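Local coordinates for chromosome replication initiation inhibitor protein (Agrobacterium tumefaciens, PDB 3FD3) that probably acts as a DNA-binding transcription regulator of the LysR family, represented here by its C-terminal effector-binding part without the DNA-binding domain, at residues L97-L103 against M145-L149; Y178-N182 against L192-M196. All coordinates share one frame. Residues are numbered along the deposited sequence.

LysR effector-binding domains have a type-2 periplasmic-binding-protein fold, two alpha/beta lobes joined by crossing strands, and the two contacts sample opposite ends of it. Their centres lie about 35 Å apart, on opposite sides of the centre of the chain, and their nearest atoms stay about 18 Å apart. Along the chain they come in series: interaction 1 closes before interaction 2 opens. Both reach the same mixed sheet, interaction 1 through strand 148-151 at one edge of the sheet and interaction 2 through the long strand 165-181. A tryptophan is central to each contact: Trp147, next to Gly148, in interaction 1, and Trp179, packed against helix 190-203, in interaction 2.

Interaction 1. Residues L97-L103 against M145-L149; sequences LARAPGL and MGWGL. With CA (calcium ion), chain B.
The segment 97-103 leaves the end of helix 94-97 through a turn and straightens into a short strand at Gly102. Leu97, still helical (chi1 m, chi2 t), reaches Trp147 through CD2, 3.7 Å from CZ2 of the indole. Its carbonyl and that of Ala100 accept from one water, at 2.7 Å from Leu97 O and 2.6 Å from Ala100 O; the same water accepts from Trp147 NE1 at 2.8 Å, so a single water bridges the turn carbonyls and the indole N-H. Ala100 (psi 136°) begins the extended run, and Pro101 sets its CB 3.7 Å from Met145 O, a selenomethionine carbonyl. Next, Pro101 O accepts from Trp147 N (3.2 Å). Gly102 forms a single parallel-type bridge to Trp147, CA to CA 4.9 Å. In this lobe of the LysR effector-binding fold the bridge joins strand 102-104 to Trp147, beside Gly148 of strand 148-151, linking the small parallel pair 102-104/128-130 to the edge of the main mixed sheet. Gly102 CA also sits over the indole, 4.0 Å from the centroid of the five-membered ring of Trp147, a CH-pi contact possible because chi1 p folds the ring back from a CB that points away. Leu103 N donates to Trp147 O (2.8 Å), completing the bridge. Leu103 (chi1 m, chi2 t) points toward the extended Gly146 and Gly148, its CG 3.9 Å from Gly146 C; a CB on Gly146 would clash with Leu103 CD2. Past Gly148, Leu149 O lies 2.4 Å from the calcium ion CA, which also binds two waters and one further atom.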
loop_
_atom_site.group_PDB
_atom_site.type_symbol
_atom_site.label_atom_id
_atom_site.label_comp_id
_atom_site.label_asym_id
_atom_site.label_seq_id
_atom_site.Cartn_x
_atom_site.Cartn_y
_atom_site.Cartn_z
ATOM N N LEU A 97 22.855 15.172 -5.334
ATOM C CA LEU A 97 21.876 14.172 -5.781
ATOM C C LEU A 97 22.531 12.869 -6.203
ATOM O O LEU A 97 21.907 11.812 -6.171
ATOM C CB LEU A 97 21.028 14.723 -6.922
ATOM C CG LEU A 97 19.930 15.696 -6.501
ATOM C CD1 LEU A 97 19.486 16.510 -7.736
ATOM C CD2 LEU A 97 18.754 14.956 -5.810
ATOM N N ALA A 98 23.808 12.927 -6.557
ATOM C CA ALA A 98 24.533 11.713 -6.908
ATOM C C ALA A 98 24.866 10.883 -5.684
ATOM O O ALA A 98 25.279 9.733 -5.828
ATOM C CB ALA A 98 25.829 12.062 -7.693
ATOM N N ARG A 99 24.709 11.467 -4.493
ATOM C CA ARG A 99 25.042 10.805 -3.237
ATOM C C ARG A 99 23.884 10.588 -2.247
ATOM O O ARG A 99 24.019 9.756 -1.363
ATOM C CB ARG A 99 26.151 11.587 -2.534
ATOM C CG ARG A 99 27.414 11.675 -3.370
ATOM C CD ARG A 99 28.461 12.486 -2.669
ATOM N NE ARG A 99 29.768 12.337 -3.302
ATOM C CZ ARG A 99 30.617 11.324 -3.085
ATOM N NH1 ARG A 99 30.301 10.319 -2.263
ATOM N NH2 ARG A 99 31.792 11.303 -3.708
ATOM N N ALA A 100 22.782 11.327 -2.370
ATOM C CA ALA A 100 21.687 11.279 -1.402
ATOM C C ALA A 100 20.790 10.078 -1.718
ATOM O O ALA A 100 20.462 9.876 -2.886
ATOM C CB ALA A 100 20.867 12.551 -1.484
ATOM N N PRO A 101 20.369 9.301 -0.702
ATOM C CA PRO A 101 19.481 8.171 -1.012
ATOM C C PRO A 101 18.104 8.616 -1.491
ATOM O O PRO A 101 17.365 9.269 -0.757
ATOM C CB PRO A 101 19.350 7.437 0.336
ATOM C CG PRO A 101 20.551 7.812 1.071
ATOM C CD PRO A 101 20.862 9.234 0.683
ATOM N N GLY A 102 17.759 8.227 -2.712
ATOM C CA GLY A 102 16.420 8.429 -3.218
ATOM C C GLY A 102 15.498 7.300 -2.810
ATOM O O GLY A 102 15.926 6.259 -2.246
ATOM N N LEU A 103 14.231 7.491 -3.161
ATOM C CA LEU A 103 13.223 6.446 -3.119
ATOM C C LEU A 103 12.689 6.250 -4.543
ATOM O O LEU A 103 12.338 7.229 -5.219
ATOM C CB LEU A 103 12.068 6.834 -2.204
ATOM C CG LEU A 103 12.437 7.208 -0.780
ATOM C CD1 LEU A 103 11.253 7.868 -0.042
ATOM C CD2 LEU A 103 12.952 5.956 -0.015
HETATM N N MSE A 145 14.600 8.478 5.568
HETATM C CA MSE A 145 15.264 7.377 4.887
HETATM C C MSE A 145 15.700 7.745 3.451
HETATM O O MSE A 145 16.710 7.288 2.955
HETATM C CB MSE A 145 14.281 6.208 4.892
HETATM C CG MSE A 145 14.838 5.001 4.589
HETATM SE SE MSE A 145 13.538 3.549 4.873
HETATM C CE MSE A 145 14.333 2.593 3.571
ATOM N N GLY A 146 14.919 8.600 2.802
ATOM C CA GLY A 146 15.200 9.002 1.438
ATOM C C GLY A 146 14.307 10.149 1.059
ATOM O O GLY A 146 13.453 10.572 1.846
ATOM N N TRP A 147 14.575 10.690 -0.123
ATOM C CA TRP A 147 13.696 11.670 -0.768
ATOM C C TRP A 147 12.970 11.017 -1.942
ATOM O O TRP A 147 13.467 10.096 -2.549
ATOM C CB TRP A 147 14.473 12.888 -1.238
ATOM C CG TRP A 147 15.352 12.612 -2.463
ATOM C CD1 TRP A 147 16.626 12.143 -2.471
ATOM C CD2 TRP A 147 14.974 12.772 -3.829
ATOM N NE1 TRP A 147 17.074 12.002 -3.749
ATOM C CE2 TRP A 147 16.077 12.378 -4.611
ATOM C CE3 TRP A 147 13.804 13.202 -4.470
ATOM C CZ2 TRP A 147 16.054 12.426 -6.009
ATOM C CZ3 TRP A 147 13.777 13.224 -5.855
ATOM C CH2 TRP A 147 14.890 12.837 -6.606
ATOM N N GLY A 148 11.776 11.513 -2.247
ATOM C CA GLY A 148 11.035 10.983 -3.372
ATOM C C GLY A 148 9.817 11.806 -3.691
ATOM O O GLY A 148 9.485 12.744 -2.966
ATOM N N LEU A 149 9.172 11.448 -4.804
ATOM C CA LEU A 149 7.967 12.146 -5.246
ATOM C C LEU A 149 6.744 11.509 -4.599
ATOM O O LEU A 149 6.517 10.296 -4.717
ATOM C CB LEU A 149 7.861 12.118 -6.763
ATOM C CG LEU A 149 8.671 13.169 -7.545
ATOM C CD1 LEU A 149 8.072 14.554 -7.393
ATOM C CD2 LEU A 149 10.149 13.203 -7.082
HETATM CA CA CA B . 6.081 8.144 -5.722
HETATM O O HOH W 1 19.682 11.545 -4.679
HETATM O O HOH W 2 4.122 7.592 -4.436
HETATM O O HOH W 3 7.808 8.083 -7.223
#

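Interaction 2. Residues Y178-N182 against L192-M196; sequences YWQVN and LTANM
Helix-on-sheet packing, as in alpha/beta lobes of the LysR effector-binding fold, joins the end of strand 165-181 to the C-terminal helix 190-203. Segments 178-181 and 192-196 run antiparallel (174°), their axes 10.4 Å apart, with Trp179 and Met196 nearest in register at 7.8 Å between CA atoms. The contact centres on Trp179, whose CB points toward the helix and whose t rotamer at chi1 (chi2 -121°) lays the indole between the two backbones. Met196, a selenomethionine in the m, m, m rotamer, places CG over the six-membered ring of Trp179, 3.6 Å from its centroid, in a CH-pi contact; SE lies 4.8 Å from the same centroid, an oblique Met-aromatic contact. Phe17 and Ala20 of helix 17-26 pack against Met196 as well. Leu192 CG meets Trp179 CZ2 at 3.9 Å. Thr193 (chi1 m) brings OG1 to the indole edge and makes the polar link: Trp179 NE1 donates to Thr193 OG1 at 2.9 Å, nearly linearly (171°).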
loop_
_atom_site.group_PDB
_atom_site.type_symbol
_atom_site.label_atom_id
_atom_site.label_comp_id
_atom_site.label_asym_id
_atom_site.label_seq_id
_atom_site.Cartn_x
_atom_site.Cartn_y
_atom_site.Cartn_z
ATOM N N TYR A 178 -6.643 9.428 -16.356
ATOM C CA TYR A 178 -7.754 9.142 -17.253
ATOM C C TYR A 178 -8.534 7.949 -16.736
ATOM O O TYR A 178 -7.989 7.060 -16.090
ATOM C CB TYR A 178 -7.218 8.834 -18.659
ATOM C CG TYR A 178 -6.437 9.979 -19.195
ATOM C CD1 TYR A 178 -7.063 10.998 -19.903
ATOM C CD2 TYR A 178 -5.073 10.097 -18.943
ATOM C CE1 TYR A 178 -6.372 12.089 -20.346
ATOM C CE2 TYR A 178 -4.370 11.191 -19.392
ATOM C CZ TYR A 178 -5.022 12.191 -20.090
ATOM O OH TYR A 178 -4.309 13.284 -20.558
ATOM N N TRP A 179 -9.831 7.941 -17.023
ATOM C CA TRP A 179 -10.709 6.831 -16.725
ATOM C C TRP A 179 -11.076 6.195 -18.065
ATOM O O TRP A 179 -11.686 6.865 -18.939
ATOM C CB TRP A 179 -11.931 7.380 -16.032
ATOM C CG TRP A 179 -13.030 6.417 -15.677
ATOM C CD1 TRP A 179 -14.340 6.487 -16.097
ATOM C CD2 TRP A 179 -12.966 5.293 -14.786
ATOM N NE1 TRP A 179 -15.081 5.462 -15.536
ATOM C CE2 TRP A 179 -14.261 4.703 -14.755
ATOM C CE3 TRP A 179 -11.937 4.685 -14.060
ATOM C CZ2 TRP A 179 -14.549 3.556 -14.000
ATOM C CZ3 TRP A 179 -12.235 3.553 -13.296
ATOM C CH2 TRP A 179 -13.536 3.019 -13.256
ATOM N N GLN A 180 -10.718 4.926 -18.236
ATOM C CA GLN A 180 -10.929 4.177 -19.485
ATOM C C GLN A 180 -11.935 3.090 -19.159
ATOM O O GLN A 180 -11.808 2.435 -18.133
ATOM C CB GLN A 180 -9.634 3.592 -20.041
ATOM C CG GLN A 180 -8.621 4.641 -20.504
ATOM C CD GLN A 180 -7.868 4.297 -21.794
ATOM O OE1 GLN A 180 -8.358 3.547 -22.644
ATOM N NE2 GLN A 180 -6.671 4.873 -21.950
ATOM N N VAL A 181 -12.991 2.958 -19.963
ATOM C CA VAL A 181 -14.042 1.977 -19.703
ATOM C C VAL A 181 -14.350 1.210 -20.965
ATOM O O VAL A 181 -14.494 1.797 -22.043
ATOM C CB VAL A 181 -15.358 2.633 -19.218
ATOM C CG1 VAL A 181 -16.388 1.560 -18.866
ATOM C CG2 VAL A 181 -15.069 3.586 -18.019
ATOM N N ASN A 182 -14.429 -0.112 -20.843
ATOM C CA ASN A 182 -14.857 -0.966 -21.952
ATOM C C ASN A 182 -16.198 -0.463 -22.480
ATOM O O ASN A 182 -17.159 -0.323 -21.720
ATOM C CB ASN A 182 -14.985 -2.393 -21.435
ATOM C CG ASN A 182 -15.378 -3.371 -22.483
ATOM O OD1 ASN A 182 -16.440 -3.230 -23.124
ATOM N ND2 ASN A 182 -14.553 -4.413 -22.664
ATOM N N LEU A 192 -20.815 4.182 -11.750
ATOM C CA LEU A 192 -19.433 4.090 -11.317
ATOM C C LEU A 192 -18.650 5.245 -11.906
ATOM O O LEU A 192 -17.936 5.968 -11.202
ATOM C CB LEU A 192 -18.827 2.777 -11.773
ATOM C CG LEU A 192 -17.365 2.523 -11.438
ATOM C CD1 LEU A 192 -17.093 2.714 -9.893
ATOM C CD2 LEU A 192 -16.931 1.150 -11.909
ATOM N N THR A 193 -18.781 5.411 -13.219
ATOM C CA THR A 193 -18.160 6.518 -13.918
ATOM C C THR A 193 -18.513 7.856 -13.332
ATOM O O THR A 193 -17.615 8.680 -13.144
ATOM C CB THR A 193 -18.500 6.477 -15.434
ATOM O OG1 THR A 193 -17.905 5.289 -15.942
ATOM C CG2 THR A 193 -17.928 7.661 -16.163
ATOM N N ALA A 194 -19.787 8.090 -13.026
ATOM C CA ALA A 194 -20.189 9.356 -12.449
ATOM C C ALA A 194 -19.430 9.609 -11.147
ATOM O O ALA A 194 -18.985 10.710 -10.890
ATOM C CB ALA A 194 -21.722 9.384 -12.170
ATOM N N ASN A 195 -19.330 8.577 -10.323
ATOM C CA ASN A 195 -18.592 8.680 -9.041
ATOM C C ASN A 195 -17.088 8.870 -9.215
ATOM O O ASN A 195 -16.473 9.638 -8.487
ATOM C CB ASN A 195 -18.936 7.474 -8.158
ATOM C CG ASN A 195 -20.317 7.597 -7.542
ATOM O OD1 ASN A 195 -20.604 8.589 -6.904
ATOM N ND2 ASN A 195 -21.176 6.631 -7.771
HETATM N N MSE A 196 -16.470 8.192 -10.191
HETATM C CA MSE A 196 -15.040 8.392 -10.444
HETATM C C MSE A 196 -14.801 9.823 -10.901
HETATM O O MSE A 196 -14.015 10.571 -10.303
HETATM C CB MSE A 196 -14.477 7.422 -11.493
HETATM C CG MSE A 196 -14.773 5.954 -11.266
HETATM SE SE MSE A 196 -14.345 5.303 -9.457
HETATM C CE MSE A 196 -12.453 5.471 -9.651
#